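Local coordinates for protein ribose-5-phosphate isomerase RpiB (Thermotoga maritima, PDB 1O1X) that probably interconverts ribose 5-phosphate and ribulose 5-phosphate as a sugar-phosphate isomerase, at residues F24-K27 with E28-N32; L116-G120 with R121-A125. All coordinates share one frame; numbering follows the deposited sequence.

Contact 1 of 2, residues F24-K27 with E28-N32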
ATOM      1  N   PHE A  24       4.808  19.731   2.509  1.00 12.61           N
ATOM      2  CA  PHE A  24       4.088  20.998   2.589  1.00 12.37           C
ATOM      3  C   PHE A  24       2.817  20.992   1.734  1.00 12.51           C
ATOM      4  O   PHE A  24       1.775  21.476   2.147  1.00 10.70           O
ATOM      5  CB  PHE A  24       4.989  22.190   2.151  1.00 13.29           C
ATOM      6  CG  PHE A  24       4.269  23.539   2.110  1.00 13.15           C
ATOM      7  CD1 PHE A  24       3.936  24.204   3.278  1.00 14.65           C
ATOM      8  CD2 PHE A  24       3.924  24.125   0.914  1.00 15.18           C
ATOM      9  CE1 PHE A  24       3.259  25.414   3.237  1.00 15.25           C
ATOM     10  CE2 PHE A  24       3.264  25.329   0.885  1.00 16.72           C
ATOM     11  CZ  PHE A  24       2.925  25.963   2.050  1.00 15.03           C
ATOM     12  N   GLU A  25       2.906  20.493   0.513  1.00 12.87           N
ATOM     13  CA  GLU A  25       1.768  20.533  -0.393  1.00 13.95           C
ATOM     14  C   GLU A  25       0.595  19.739   0.128  1.00 12.39           C
ATOM     15  O   GLU A  25      -0.544  20.228   0.138  1.00 12.27           O
ATOM     16  CB  GLU A  25       2.178  20.035  -1.761  1.00 15.65           C
ATOM     17  CG  GLU A  25       1.092  20.104  -2.821  1.00 21.55           C
ATOM     18  CD  GLU A  25       1.530  19.364  -4.092  1.00 29.95           C
ATOM     19  OE1 GLU A  25       2.533  19.781  -4.695  1.00 29.90           O
ATOM     20  OE2 GLU A  25       0.913  18.309  -4.417  1.00 38.34           O
ATOM     21  N   LEU A  26       0.858  18.537   0.616  1.00 12.02           N
ATOM     22  CA  LEU A  26      -0.217  17.706   1.127  1.00 12.15           C
ATOM     23  C   LEU A  26      -0.746  18.316   2.427  1.00 11.91           C
ATOM     24  O   LEU A  26      -1.938  18.257   2.685  1.00 11.63           O
ATOM     25  CB  LEU A  26       0.206  16.263   1.315  1.00 11.74           C
ATOM     26  CG  LEU A  26      -0.895  15.303   1.789  1.00 13.55           C
ATOM     27  CD1 LEU A  26      -2.044  15.230   0.846  1.00 14.04           C
ATOM     28  CD2 LEU A  26      -0.372  13.921   2.051  1.00 15.23           C
ATOM     29  N   LYS A  27       0.148  18.873   3.253  1.00 11.62           N
ATOM     30  CA  LYS A  27      -0.245  19.493   4.524  1.00 11.67           C
ATOM     31  C   LYS A  27      -1.276  20.602   4.252  1.00 11.67           C
ATOM     32  O   LYS A  27      -2.270  20.698   4.913  1.00 11.53           O
ATOM     33  CB  LYS A  27       0.979  20.055   5.257  1.00 12.49           C
ATOM     34  CG  LYS A  27       0.676  20.675   6.636  1.00 11.57           C
ATOM     35  CD  LYS A  27       0.468  22.157   6.642  1.00 13.17           C
ATOM     36  CE  LYS A  27       1.808  22.901   6.618  1.00 13.95           C
ATOM     37  NZ  LYS A  27       1.593  24.380   6.467  1.00 13.05           N
ATOM     38  N   GLU A  28      -0.993  21.446   3.272  1.00 11.49           N
ATOM     39  CA  GLU A  28      -1.891  22.497   2.853  1.00 11.87           C
ATOM     40  C   GLU A  28      -3.250  21.973   2.379  1.00 11.67           C
ATOM     41  O   GLU A  28      -4.296  22.521   2.743  1.00 11.16           O
ATOM     42  CB  GLU A  28      -1.220  23.322   1.752  1.00 12.69           C
ATOM     43  CG  GLU A  28      -0.015  24.138   2.246  1.00 14.21           C
ATOM     44  CD  GLU A  28      -0.437  25.251   3.200  1.00 18.85           C
ATOM     45  OE1 GLU A  28      -1.126  26.182   2.737  1.00 23.81           O
ATOM     46  OE2 GLU A  28      -0.116  25.174   4.417  1.00 19.69           O
ATOM     47  N   LYS A  29      -3.244  20.910   1.569  1.00 11.56           N
ATOM     48  CA  LYS A  29      -4.484  20.312   1.101  1.00 11.58           C
ATOM     49  C   LYS A  29      -5.307  19.720   2.245  1.00 11.03           C
ATOM     50  O   LYS A  29      -6.498  19.905   2.302  1.00 11.61           O
ATOM     51  CB  LYS A  29      -4.176  19.261   0.046  1.00 11.96           C
ATOM     52  CG  LYS A  29      -3.671  19.885  -1.249  1.00 13.37           C
ATOM     53  CD  LYS A  29      -3.261  18.840  -2.237  1.00 16.75           C
ATOM     54  CE  LYS A  29      -2.998  19.487  -3.601  1.00 19.33           C
ATOM     55  NZ  LYS A  29      -2.253  18.532  -4.474  1.00 26.24           N
ATOM     56  N   VAL A  30      -4.659  19.064   3.174  1.00 10.63           N
ATOM     57  CA  VAL A  30      -5.327  18.481   4.339  1.00 10.66           C
ATOM     58  C   VAL A  30      -5.898  19.566   5.245  1.00 11.25           C
ATOM     59  O   VAL A  30      -7.034  19.489   5.713  1.00 10.88           O
ATOM     60  CB  VAL A  30      -4.391  17.533   5.101  1.00 10.79           C
ATOM     61  CG1 VAL A  30      -4.967  17.164   6.441  1.00 11.02           C
ATOM     62  CG2 VAL A  30      -4.150  16.247   4.262  1.00 11.83           C
ATOM     63  N   LYS A  31      -5.109  20.593   5.493  1.00 11.73           N
ATOM     64  CA  LYS A  31      -5.577  21.753   6.236  1.00 12.16           C
ATOM     65  C   LYS A  31      -6.810  22.364   5.619  1.00 11.90           C
ATOM     66  O   LYS A  31      -7.790  22.572   6.314  1.00 11.19           O
ATOM     67  CB  LYS A  31      -4.502  22.796   6.332  1.00 12.21           C
ATOM     68  CG  LYS A  31      -4.959  24.070   7.015  1.00 15.10           C
ATOM     69  CD  LYS A  31      -3.818  25.006   7.237  1.00 16.97           C
ATOM     70  CE  LYS A  31      -3.407  25.713   6.004  1.00 18.27           C
ATOM     71  NZ  LYS A  31      -2.562  26.821   6.513  1.00 22.16           N
ATOM     72  N   ASN A  32      -6.772  22.618   4.317  1.00 12.10           N
ATOM     73  CA  ASN A  32      -7.910  23.227   3.635  1.00 11.85           C
ATOM     74  C   ASN A  32      -9.135  22.336   3.604  1.00 11.11           C
ATOM     75  O   ASN A  32     -10.240  22.805   3.679  1.00 10.44           O
ATOM     76  CB  ASN A  32      -7.495  23.637   2.246  1.00 12.41           C
ATOM     77  CG  ASN A  32      -6.491  24.781   2.256  1.00 15.77           C
ATOM     78  OD1 ASN A  32      -6.365  25.505   3.241  1.00 18.72           O
ATOM     79  ND2 ASN A  32      -5.744  24.921   1.160  1.00 19.44           N
TER
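The ring of Phe24 carries on one face the CG methylene of Glu28, one turn further along helix 24-36, the helical crossover of the beta-alpha-beta unit that joins strands 14-18 and 40-43. This CH-pi contact puts Glu28 CG 3.7 Å from the Phe24 ring centroid and somewhat toward the rim, nearest CZ. The Glu28 carboxylate follows with its plane only 11° from that of the ring, its OE2 passing near CE1. CG stands beside the backbone N (chi1 -68°) and a bend at chi2 turns the acid back toward the start of the helix. Glu28 OE2 then meets Lys27 NZ at 2.8 Å, nearly end-on to its C-O bond. Lys31 NZ makes a longer salt bridge to the same oxygen but has its stronger partner in Asp43, which Lys27 also bridges while bonding the Thr46 carbonyl; the two ammonium groups probably offset repulsion between the carboxylates. Away from this network, Leu26 CD1 rests 4.1 Å from Val30 CG2, on the side facing helix 125-137. Five i to i+4 backbone bonds tie these turns together, Val30 N to Leu26 O among them at 2.9 Å. On the flank toward the second subunit, whose own Lys29 and Glu25 add long, weak ion pairs, Glu25 and Lys29 lie alongside each other with extended chains, and Lys29 NZ reaches Glu25 OE2 at 3.2 Å from above the carboxylate plane.

Contact 2 of 2, residues L116-G120 with R121-A125; sequences LVLPG and RLIGA
Pro119 and Ile123 pack at about a right angle across the type I beta turn 119-122 that follows strand 115-117, a worked example of how a bend after a strand can be held by one carbonyl and a few apolar groups. Ile123 has CG1 between its backbone N and carbonyl carbon (chi1 63°), which sets that branch 3.5 Å from Pro119 O. With chi2 extended, Ile123 CD1 is carried on toward the strand, where it meets Leu118 CD2 at 4.1 Å and also approaches the proline CD. The other branch, Ile123 CG2, lies 4.0 Å from Pro119 CG, and the isoleucine thus touches the ring with both branches. Leu122 approaches a different part of the proline: its CG sits beside the backbone N (chi1 -60°), and Leu122 CD1 comes to 3.7 Å from Pro119 CB. Arg121, predicted to bind D-ribulose 5-phosphate, instead bends at chi2 and chi3, its CB, CG and CD running past the Gly120 carbonyl.

The backbone tightens the same turn. Pro119 O accepts two N-H groups, Ile123 N at 3.2 Å, an i+4 bond almost in line with the carbonyl, and Leu122 N at 3.1 Å from well above the carbonyl plane. A water bridges the ends of the loop, donating to both Gly120 O (2.8 Å) and Ile123 O (2.7 Å). Gly124 occupies the N-cap position of helix 125-137. Ile123 packs on Leu26 of helix 24-36 and on Ala128 of helix 125-137, Leu122 packs on Trp130 of the second subunit and Met103 of the third, and the strand behind pairs with both 72-75 and 95-97 in the parallel sheet.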
ATOM      1  N   LEU A 116      -1.978  11.517  13.942  1.00 10.61           N
ATOM      2  CA  LEU A 116      -1.984  10.844  12.656  1.00 10.67           C
ATOM      3  C   LEU A 116      -0.755  11.314  11.869  1.00 10.59           C
ATOM      4  O   LEU A 116      -0.536  12.495  11.713  1.00 10.38           O
ATOM      5  CB  LEU A 116      -3.257  11.167  11.875  1.00 10.53           C
ATOM      6  CG  LEU A 116      -3.289  10.803  10.382  1.00 10.03           C
ATOM      7  CD1 LEU A 116      -3.192   9.307  10.260  1.00 10.88           C
ATOM      8  CD2 LEU A 116      -4.539  11.326   9.725  1.00 11.23           C
ATOM      9  N   VAL A 117       0.020  10.376  11.364  1.00 10.23           N
ATOM     10  CA  VAL A 117       1.150  10.718  10.540  1.00 10.80           C
ATOM     11  C   VAL A 117       0.872  10.249   9.112  1.00 11.03           C
ATOM     12  O   VAL A 117       0.505   9.076   8.880  1.00 11.38           O
ATOM     13  CB  VAL A 117       2.476  10.070  11.088  1.00  9.82           C
ATOM     14  CG1 VAL A 117       3.651  10.381  10.168  1.00  9.74           C
ATOM     15  CG2 VAL A 117       2.752  10.496  12.528  1.00 12.30           C
ATOM     16  N   LEU A 118       1.115  11.141   8.169  1.00 11.64           N
ATOM     17  CA  LEU A 118       0.891  10.891   6.769  1.00 13.09           C
ATOM     18  C   LEU A 118       2.154  11.108   5.948  1.00 13.65           C
ATOM     19  O   LEU A 118       2.909  12.026   6.195  1.00 12.41           O
ATOM     20  CB  LEU A 118      -0.184  11.836   6.218  1.00 13.35           C
ATOM     21  CG  LEU A 118      -1.556  11.770   6.848  1.00 14.36           C
ATOM     22  CD1 LEU A 118      -2.408  12.953   6.406  1.00 13.19           C
ATOM     23  CD2 LEU A 118      -2.222  10.465   6.489  1.00 15.02           C
ATOM     24  N   PRO A 119       2.355  10.264   4.949  1.00 15.14           N
ATOM     25  CA  PRO A 119       3.458  10.423   4.011  1.00 16.06           C
ATOM     26  C   PRO A 119       3.146  11.334   2.808  1.00 16.52           C
ATOM     27  O   PRO A 119       2.521  10.904   1.806  1.00 18.28           O
ATOM     28  CB  PRO A 119       3.688   9.021   3.532  1.00 16.37           C
ATOM     29  CG  PRO A 119       2.372   8.411   3.555  1.00 16.67           C
ATOM     30  CD  PRO A 119       1.579   9.058   4.669  1.00 15.94           C
ATOM     31  N   GLY A 120       3.683  12.539   2.864  1.00 16.10           N
ATOM     32  CA  GLY A 120       3.387  13.601   1.912  1.00 16.63           C
ATOM     33  C   GLY A 120       3.806  13.390   0.499  1.00 17.00           C
ATOM     34  O   GLY A 120       3.261  14.005  -0.377  1.00 19.04           O
ATOM     35  N   ARG A 121       4.781  12.531   0.242  1.00 17.54           N
ATOM     36  CA  ARG A 121       5.179  12.200  -1.120  1.00 17.45           C
ATOM     37  C   ARG A 121       4.676  10.867  -1.629  1.00 15.74           C
ATOM     38  O   ARG A 121       4.911  10.543  -2.786  1.00 16.29           O
ATOM     39  CB  ARG A 121       6.699  12.145  -1.215  1.00 18.91           C
ATOM     40  CG  ARG A 121       7.389  13.394  -0.830  1.00 24.94           C
ATOM     41  CD  ARG A 121       7.021  14.586  -1.622  1.00 33.86           C
ATOM     42  NE  ARG A 121       8.212  15.403  -1.804  1.00 40.15           N
ATOM     43  CZ  ARG A 121       8.224  16.550  -2.434  1.00 47.62           C
ATOM     44  NH1 ARG A 121       7.093  17.041  -2.965  1.00 50.16           N
ATOM     45  NH2 ARG A 121       9.380  17.211  -2.538  1.00 49.11           N
ATOM     46  N   LEU A 122       4.076  10.061  -0.762  1.00 14.19           N
ATOM     47  CA  LEU A 122       3.723   8.706  -1.091  1.00 14.21           C
ATOM     48  C   LEU A 122       2.231   8.543  -1.421  1.00 14.45           C
ATOM     49  O   LEU A 122       1.897   7.729  -2.270  1.00 14.19           O
ATOM     50  CB  LEU A 122       4.087   7.751   0.026  1.00 14.27           C
ATOM     51  CG  LEU A 122       5.559   7.651   0.437  1.00 14.86           C
ATOM     52  CD1 LEU A 122       5.655   6.581   1.498  1.00 15.87           C
ATOM     53  CD2 LEU A 122       6.496   7.389  -0.693  1.00 15.52           C
ATOM     54  N   ILE A 123       1.347   9.278  -0.737  1.00 13.34           N
ATOM     55  CA  ILE A 123      -0.076   9.131  -0.960  1.00 13.68           C
ATOM     56  C   ILE A 123      -0.698  10.339  -1.642  1.00 12.16           C
ATOM     57  O   ILE A 123      -0.215  11.464  -1.568  1.00 11.68           O
ATOM     58  CB  ILE A 123      -0.897   8.798   0.324  1.00 13.67           C
ATOM     59  CG1 ILE A 123      -0.811   9.921   1.353  1.00 15.65           C
ATOM     60  CG2 ILE A 123      -0.496   7.422   0.891  1.00 18.95           C
ATOM     61  CD1 ILE A 123      -1.840   9.666   2.525  1.00 17.72           C
ATOM     62  N   GLY A 124      -1.820  10.059  -2.272  1.00 11.12           N
ATOM     63  CA  GLY A 124      -2.648  11.058  -2.904  1.00 10.96           C
ATOM     64  C   GLY A 124      -3.504  11.765  -1.890  1.00 11.08           C
ATOM     65  O   GLY A 124      -3.847  11.236  -0.843  1.00 10.26           O
ATOM     66  N   ALA A 125      -3.864  12.977  -2.224  1.00 10.84           N
ATOM     67  CA  ALA A 125      -4.673  13.803  -1.384  1.00 11.54           C
ATOM     68  C   ALA A 125      -6.021  13.190  -1.054  1.00 11.38           C
ATOM     69  O   ALA A 125      -6.434  13.209   0.101  1.00 11.14           O
ATOM     70  CB  ALA A 125      -4.842  15.112  -2.049  1.00 12.84           C
TER
HETATM   71  O   HOH W   1       1.016  13.840  -2.045  1.00 23.28           O

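Contacts 1 and 2 lie with centres 10 Å apart and meet mainly through Leu26, whose CD1 is 3.7 Å from Ala125 CA while its CD2 is 3.8 Å from Gly120 CA; Lys29 CD adds a contact of 4.1 Å to Ala125 CB. The general point is that two local arrangements, distant in sequence, can meet largely through one apolar side chain: residues 24-32 of helix 24-36 face the strand end and loop of 116-125. Contact 2 contributes Arg121 to the predicted D-ribulose 5-phosphate site, its side chain about 4 Å from Gly78. Contact 1 lies beside that site, with about 5 Å between the side chains of Phe24 and His21. Both contacts reach the second subunit as well.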